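Beta-N-acetylglucosaminidase-like protein Glycoside hydrolase family 20 (Flavobacterium johnsoniae, PDB 6YHH) probably hydrolyses beta-linked N-acetylglucosamine from short chitin fragments, acting as the chitobiase of bacterial chitin breakdown. Local coordinates at residues E230-G235 / M364-I369; P282-D285 / K290-K293; E331-H336 / H342-Y347. One frame throughout, in Å; residues are numbered along the deposited sequence.

Contact 1: residues E230-G235 / M364-I369; sequences EIDVPG and MGWEEI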
# COMPACT_ATOMS: atom_id res chain seq x y z
N GLU A 230 -0.52 23.75 7.63
CA GLU A 230 0.57 24.73 7.62
C GLU A 230 0.83 25.22 6.24
O GLU A 230 1.05 24.43 5.30
CB GLU A 230 1.86 24.16 8.20
CG GLU A 230 2.99 25.19 8.34
CD GLU A 230 4.36 24.61 8.68
OE1 GLU A 230 4.43 23.41 9.14
OE2 GLU A 230 5.38 25.32 8.53
N ILE A 231 0.79 26.53 6.11
CA ILE A 231 1.30 27.24 4.96
C ILE A 231 2.50 28.08 5.42
O ILE A 231 2.35 29.12 6.07
CB ILE A 231 0.24 28.15 4.31
CG1 ILE A 231 -0.90 27.30 3.75
CG2 ILE A 231 0.89 28.87 3.16
CD1 ILE A 231 -2.02 28.18 3.16
N ASP A 232 3.72 27.60 5.14
CA ASP A 232 4.90 28.15 5.72
C ASP A 232 5.36 29.44 5.00
O ASP A 232 5.73 29.40 3.82
CB ASP A 232 5.99 27.04 5.66
CG ASP A 232 7.27 27.40 6.38
OD1 ASP A 232 7.46 28.55 6.76
OD2 ASP A 232 8.13 26.46 6.53
N VAL A 233 5.34 30.56 5.73
CA VAL A 233 5.68 31.88 5.22
C VAL A 233 6.47 32.64 6.26
O VAL A 233 6.27 32.39 7.50
CB VAL A 233 4.38 32.67 4.85
CG1 VAL A 233 3.76 32.08 3.61
CG2 VAL A 233 3.39 32.74 5.99
N PRO A 234 7.41 33.52 5.88
CA PRO A 234 7.73 33.95 4.53
C PRO A 234 8.98 33.34 3.92
O PRO A 234 9.23 33.55 2.72
CB PRO A 234 7.93 35.49 4.69
CG PRO A 234 8.64 35.54 6.03
CD PRO A 234 7.97 34.48 6.87
N GLY A 235 9.70 32.55 4.70
CA GLY A 235 10.87 31.83 4.20
C GLY A 235 10.36 30.57 3.47
O GLY A 235 9.13 30.38 3.30
N MET A 364 -0.34 29.77 14.78
CA MET A 364 0.80 29.02 15.26
C MET A 364 1.96 29.23 14.32
O MET A 364 1.77 29.38 13.14
CB MET A 364 0.36 27.54 15.33
CG MET A 364 1.46 26.61 15.88
SD MET A 364 0.78 25.02 16.32
CE MET A 364 2.27 24.21 16.92
N GLY A 365 3.16 29.16 14.85
CA GLY A 365 4.35 29.24 14.03
C GLY A 365 5.58 28.67 14.68
O GLY A 365 5.66 28.52 15.91
N TRP A 366 6.59 28.37 13.84
CA TRP A 366 7.89 27.95 14.33
C TRP A 366 8.53 29.07 15.17
O TRP A 366 8.21 30.25 15.00
CB TRP A 366 8.80 27.60 13.15
CG TRP A 366 8.24 26.45 12.31
CD1 TRP A 366 7.82 26.53 11.02
CD2 TRP A 366 8.12 25.05 12.69
NE1 TRP A 366 7.32 25.32 10.63
CE2 TRP A 366 7.51 24.39 11.62
CE3 TRP A 366 8.43 24.29 13.85
CZ2 TRP A 366 7.23 23.05 11.63
CZ3 TRP A 366 8.18 22.95 13.83
CH2 TRP A 366 7.60 22.33 12.73
N GLU A 367 9.36 28.70 16.12
CA GLU A 367 9.81 29.60 17.19
C GLU A 367 10.37 30.94 16.73
O GLU A 367 10.36 31.92 17.51
CB GLU A 367 10.80 28.83 18.07
CG GLU A 367 12.13 28.54 17.39
CD GLU A 367 13.05 27.77 18.27
OE1 GLU A 367 12.71 26.61 18.56
OE2 GLU A 367 14.12 28.34 18.65
N GLU A 368 10.94 31.00 15.53
CA GLU A 368 11.44 32.29 14.99
C GLU A 368 10.46 33.41 15.04
O GLU A 368 10.91 34.60 15.15
CB GLU A 368 12.05 32.18 13.62
CG GLU A 368 13.25 31.23 13.57
CD GLU A 368 12.94 29.80 13.15
OE1 GLU A 368 11.90 29.25 13.63
OE2 GLU A 368 13.77 29.20 12.36
N ILE A 369 9.16 33.12 15.04
CA ILE A 369 8.17 34.16 15.08
C ILE A 369 8.12 34.95 16.38
O ILE A 369 7.54 36.07 16.43
CB ILE A 369 6.72 33.72 14.69
CG1 ILE A 369 6.11 32.78 15.72
CG2 ILE A 369 6.74 33.09 13.27
CD1 ILE A 369 4.61 32.60 15.56
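Glu-230 and Trp-366 close strands 226-230 and 362-366, and their side chains span the gap between backbones that stay well apart: the nearest CA atoms, of Asp-232 and Gly-365, are 8.4 Å from each other. Both strands belong to the TIM barrel of the catalytic domain, with strand 310-312 lying between them.

Glu-230 reaches across because CG lies anti to its backbone N (chi1 -174°) and the chain continues extended to the carboxylate, the two side chains crossing at about a right angle. Trp-366 NE1 donates to Glu-230 OE2 at 2.9 Å, with an N-H...O angle of 150°. The bond is bent at both ends: NE1 stands above the carboxylate plane, and OE2 is tilted 20° out of the indole plane. Glu-230 OE1 lies 3.8 Å from Trp-366 CZ2 and accepts from His-179 and His-181. Asp-232 approaches the indole obliquely, OD2 being 4.3 Å from Trp-366 NE1, while its OD1 is held by the backbone N of Gly-315. His-381 stacks on the indole of Trp-366, and the ring of His-312 meets it with planes at an angle.

With each oxygen of Glu-230 bonded to a different partner set, the buried carboxylate is fixed in rotation and in turn holds the indole N-H in place.

Contact 2: residues P282-D285 / K290-K293; sequences PTLD and KTYK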
# COMPACT_ATOMS: atom_id res chain seq x y z
N PRO A 282 14.66 32.27 -1.36
CA PRO A 282 13.44 32.95 -1.78
C PRO A 282 12.47 33.18 -0.59
O PRO A 282 12.18 32.27 0.18
CB PRO A 282 12.82 31.98 -2.80
CG PRO A 282 14.02 31.29 -3.41
CD PRO A 282 14.92 31.09 -2.22
N THR A 283 12.08 34.41 -0.41
CA THR A 283 11.36 34.86 0.75
C THR A 283 10.29 35.85 0.31
O THR A 283 10.56 36.84 -0.45
CB THR A 283 12.31 35.61 1.77
OG1 THR A 283 13.48 34.85 2.02
CG2 THR A 283 11.67 35.87 3.10
N LEU A 284 9.09 35.70 0.85
CA LEU A 284 8.04 36.70 0.62
C LEU A 284 8.41 38.08 1.14
O LEU A 284 9.09 38.21 2.14
CB LEU A 284 6.78 36.28 1.32
CG LEU A 284 6.00 35.20 0.60
CD1 LEU A 284 6.55 34.28 -0.46
CD2 LEU A 284 4.73 34.78 1.38
N ASP A 285 7.93 39.08 0.42
CA ASP A 285 8.24 40.49 0.71
C ASP A 285 7.23 41.09 1.65
O ASP A 285 6.09 41.41 1.25
CB ASP A 285 8.37 41.30 -0.61
CG ASP A 285 8.69 42.77 -0.40
OD1 ASP A 285 8.78 43.27 0.74
OD2 ASP A 285 8.86 43.45 -1.47
N LYS A 290 0.84 43.54 -2.00
CA LYS A 290 0.33 42.41 -2.72
C LYS A 290 0.61 41.11 -2.00
O LYS A 290 -0.23 40.18 -2.05
CB LYS A 290 0.88 42.38 -4.18
CG LYS A 290 0.04 41.47 -5.08
CD LYS A 290 0.53 41.48 -6.55
CE LYS A 290 -0.53 40.73 -7.41
NZ LYS A 290 -0.19 40.53 -8.83
N THR A 291 1.68 41.05 -1.24
CA THR A 291 1.95 39.83 -0.42
C THR A 291 0.77 39.55 0.53
O THR A 291 0.27 38.43 0.61
CB THR A 291 3.23 40.05 0.42
OG1 THR A 291 4.34 40.31 -0.45
CG2 THR A 291 3.51 38.91 1.32
N TYR A 292 0.28 40.58 1.25
CA TYR A 292 -0.83 40.44 2.17
C TYR A 292 -2.14 40.18 1.46
O TYR A 292 -2.95 39.36 1.93
CB TYR A 292 -0.87 41.67 3.10
CG TYR A 292 0.40 41.85 3.88
CD1 TYR A 292 0.70 41.02 4.95
CD2 TYR A 292 1.34 42.82 3.52
CE1 TYR A 292 1.87 41.16 5.64
CE2 TYR A 292 2.54 42.94 4.18
CZ TYR A 292 2.80 42.14 5.26
OH TYR A 292 3.98 42.31 5.98
N LYS A 293 -2.37 40.82 0.32
CA LYS A 293 -3.54 40.57 -0.51
C LYS A 293 -3.64 39.11 -0.92
O LYS A 293 -4.71 38.49 -0.75
CB LYS A 293 -3.56 41.49 -1.72
CG LYS A 293 -4.81 41.31 -2.57
CD LYS A 293 -4.94 42.28 -3.72
CE LYS A 293 -6.18 41.96 -4.57
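Thr-291 turns its OG1 anti to its own carbonyl carbon (chi1 -59°), and this same rotation sets CG2 anti to the backbone N, so that both branches face the incoming loop. They meet Asp-285 and Leu-284, which lie near the end of the long connection, itself containing helix 238-243, from strand 226-230 to helix 289-302 in the TIM barrel; the contact therefore ties a late part of this beta-alpha connection to the opening turn of the helix it feeds.

The evidence is one short bond. Thr-291 OG1 donates to Asp-285 O at 2.7 Å, approaching at a C=O...O angle of 134° and tilted 27° from the carbonyl plane. The CA atoms of Asp-285 and Thr-291 are 6.4 Å apart, close enough for a side chain of threonine length to bridge them. Putting a valine here would probably leave Asp-285 O without its hydroxyl donor, removing the one hydrogen bond between the two segments.

Neighbouring groups hold the same corner: Tyr-292 OH bonds to Pro-286 O, and Asp-285 OD1 is hydrogen-bonded to Ser-287 OG. Phe-348 and Ile-247 also touch Thr-291. On the methyl branch, Thr-291 CG2 lies 4.2 Å from Leu-284 CB and 3.6 Å from Asp-285 O.

Contact 3: residues E331-H336 / H342-Y347; sequences EFKKKH and HELQTY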
# COMPACT_ATOMS: atom_id res chain seq x y z
N GLU A 331 13.77 50.52 3.99
CA GLU A 331 12.93 51.69 4.31
C GLU A 331 11.72 51.34 5.13
O GLU A 331 11.29 52.10 5.99
CB GLU A 331 12.46 52.42 3.06
CG GLU A 331 13.43 53.38 2.41
CD GLU A 331 13.87 54.50 3.34
OE1 GLU A 331 13.02 55.38 3.64
OE2 GLU A 331 15.01 54.44 3.80
N PHE A 332 11.12 50.16 4.84
CA PHE A 332 9.93 49.73 5.55
C PHE A 332 10.27 49.43 7.00
O PHE A 332 9.47 49.69 7.91
CB PHE A 332 9.43 48.46 4.84
CG PHE A 332 8.12 47.97 5.34
CD1 PHE A 332 6.93 48.46 4.81
CD2 PHE A 332 8.07 47.02 6.31
CE1 PHE A 332 5.73 48.03 5.29
CE2 PHE A 332 6.87 46.52 6.75
CZ PHE A 332 5.70 47.05 6.25
N LYS A 333 11.44 48.82 7.25
CA LYS A 333 11.86 48.59 8.59
C LYS A 333 12.06 49.93 9.34
O LYS A 333 11.78 50.01 10.51
CB LYS A 333 13.18 47.81 8.63
CG LYS A 333 13.08 46.38 8.19
CD LYS A 333 14.44 45.72 8.13
CE LYS A 333 15.12 45.53 9.45
NZ LYS A 333 16.58 45.28 9.20
N LYS A 334 12.60 50.93 8.66
CA LYS A 334 12.79 52.28 9.26
C LYS A 334 11.47 52.87 9.57
O LYS A 334 11.29 53.38 10.69
CB LYS A 334 13.54 53.21 8.32
N LYS A 335 10.52 52.79 8.63
CA LYS A 335 9.15 53.33 8.80
C LYS A 335 8.50 52.74 10.04
O LYS A 335 7.92 53.46 10.89
CB LYS A 335 8.27 53.07 7.59
CG LYS A 335 6.83 53.60 7.70
CD LYS A 335 6.01 53.37 6.40
N HIS A 336 8.64 51.44 10.25
CA HIS A 336 7.99 50.82 11.39
C HIS A 336 8.84 50.61 12.59
O HIS A 336 8.40 49.96 13.56
CB HIS A 336 7.35 49.48 10.96
CG HIS A 336 6.21 49.68 10.01
ND1 HIS A 336 6.37 49.72 8.66
CD2 HIS A 336 4.89 49.90 10.24
CE1 HIS A 336 5.20 49.95 8.07
NE2 HIS A 336 4.29 50.06 9.02
N HIS A 342 14.00 39.40 12.46
CA HIS A 342 13.00 38.71 13.27
C HIS A 342 11.87 39.66 13.70
O HIS A 342 10.70 39.26 13.68
CB HIS A 342 13.66 38.07 14.49
CG HIS A 342 14.37 36.80 14.15
ND1 HIS A 342 14.03 36.04 13.06
CD2 HIS A 342 15.38 36.14 14.77
CE1 HIS A 342 14.81 34.97 13.01
NE2 HIS A 342 15.62 35.00 14.04
N GLU A 343 12.19 40.91 14.04
CA GLU A 343 11.14 41.89 14.37
C GLU A 343 10.25 42.15 13.17
O GLU A 343 9.01 42.24 13.29
CB GLU A 343 11.73 43.22 14.88
CG GLU A 343 12.33 43.03 16.27
CD GLU A 343 12.95 44.33 16.80
OE1 GLU A 343 12.83 45.41 16.18
OE2 GLU A 343 13.36 44.29 17.93
N LEU A 344 10.86 42.25 12.00
CA LEU A 344 10.07 42.46 10.80
C LEU A 344 9.19 41.26 10.46
O LEU A 344 8.04 41.37 10.01
CB LEU A 344 11.00 42.81 9.66
CG LEU A 344 10.43 42.91 8.23
CD1 LEU A 344 9.31 43.91 8.15
CD2 LEU A 344 11.51 43.24 7.22
N GLN A 345 9.75 40.07 10.68
CA GLN A 345 8.99 38.84 10.43
C GLN A 345 7.84 38.69 11.43
O GLN A 345 6.75 38.22 11.07
CB GLN A 345 9.89 37.61 10.45
CG GLN A 345 9.19 36.40 9.89
CD GLN A 345 10.02 35.13 10.04
OE1 GLN A 345 11.21 35.13 9.88
NE2 GLN A 345 9.36 34.05 10.36
N THR A 346 8.04 39.13 12.66
CA THR A 346 6.94 39.10 13.63
C THR A 346 5.87 40.11 13.22
O THR A 346 4.68 39.84 13.32
CB THR A 346 7.48 39.45 15.01
OG1 THR A 346 8.37 38.39 15.47
CG2 THR A 346 6.30 39.59 16.03
N TYR A 347 6.29 41.31 12.77
CA TYR A 347 5.29 42.25 12.19
C TYR A 347 4.44 41.63 11.05
O TYR A 347 3.21 41.72 11.03
CB TYR A 347 6.02 43.45 11.67
CG TYR A 347 5.13 44.43 10.96
CD1 TYR A 347 4.89 44.30 9.65
CD2 TYR A 347 4.53 45.49 11.65
CE1 TYR A 347 4.02 45.14 8.99
CE2 TYR A 347 3.67 46.37 10.98
CZ TYR A 347 3.42 46.18 9.66
OH TYR A 347 2.58 47.01 8.90
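Tyr-347 meets Phe-332 and His-336 where the segments 331-335 and 342-347 of two successive helices cross at 77°. From CB the ring is carried toward the first helix because CG stands anti to the backbone N (chi1 175°). Along one side of the ring, CD1 comes within 4.2 Å of Phe-332 CE2, and CE1 then settles 3.7 Å from Phe-332 CZ. On the other side Tyr-347 CE2 lies 3.8 Å from His-336 CD2. At the tip, Tyr-347 OH is 3.5 Å from His-336 NE2.

The two pairings differ in orientation. Phe-332 turns its edge toward the face of Tyr-347 in an offset edge-to-face pair, with planes at 75° and centroids 5.7 Å apart. The imidazole, by contrast, is oblique to the phenol, whose CZ lies over one imidazole face toward the rim.

Leu-344, one turn earlier, divides its methyls: CD1 touches the edge of Phe-332, whereas CD2 packs 3.6 Å from Lys-333 CG, on the aliphatic part of that lysine. Leu-338 and Trp-323 also touch Leu-344.

His-336, just beyond the helix, is anchored by ND1 donating to Phe-332 O at 3.2 Å. The backbone N of His-336 reaches the same oxygen from the opposite face of the carbonyl plane. Phe-332 O thus accepts two bonds, and the one from ND1 helps to set the rotation of the imidazole, with ND1 over the centre of the Phe-332 ring; the aromatic cluster is thus probably steadied by a polar bond at the helix end as well as by van der Waals contact.

In the fold
All three contacts lie in the catalytic domain, and contacts 2 and 3 are nested within the chain between the two segments of contact 1. Contact 1 is the one at the active site: the side chain of Asp-232 is about 7 Å from that of Glu-317, the predicted proton donor, and about 6 Å from a bound Tris molecule, probably from crystallisation. Pro-234 O joins contact 1 to contact 2 through Leu-284 N at 2.9 Å. Ile-369 O meets Thr-346 OG1 of contact 3 at 2.7 Å. Contacts 2 and 3, with centres about 14 Å apart, touch more lightly, Tyr-292 OH lying 4.1 Å from Tyr-347 CE1. Hydrogen bonds and packing thus connect the pocket to the helices of contacts 2 and 3.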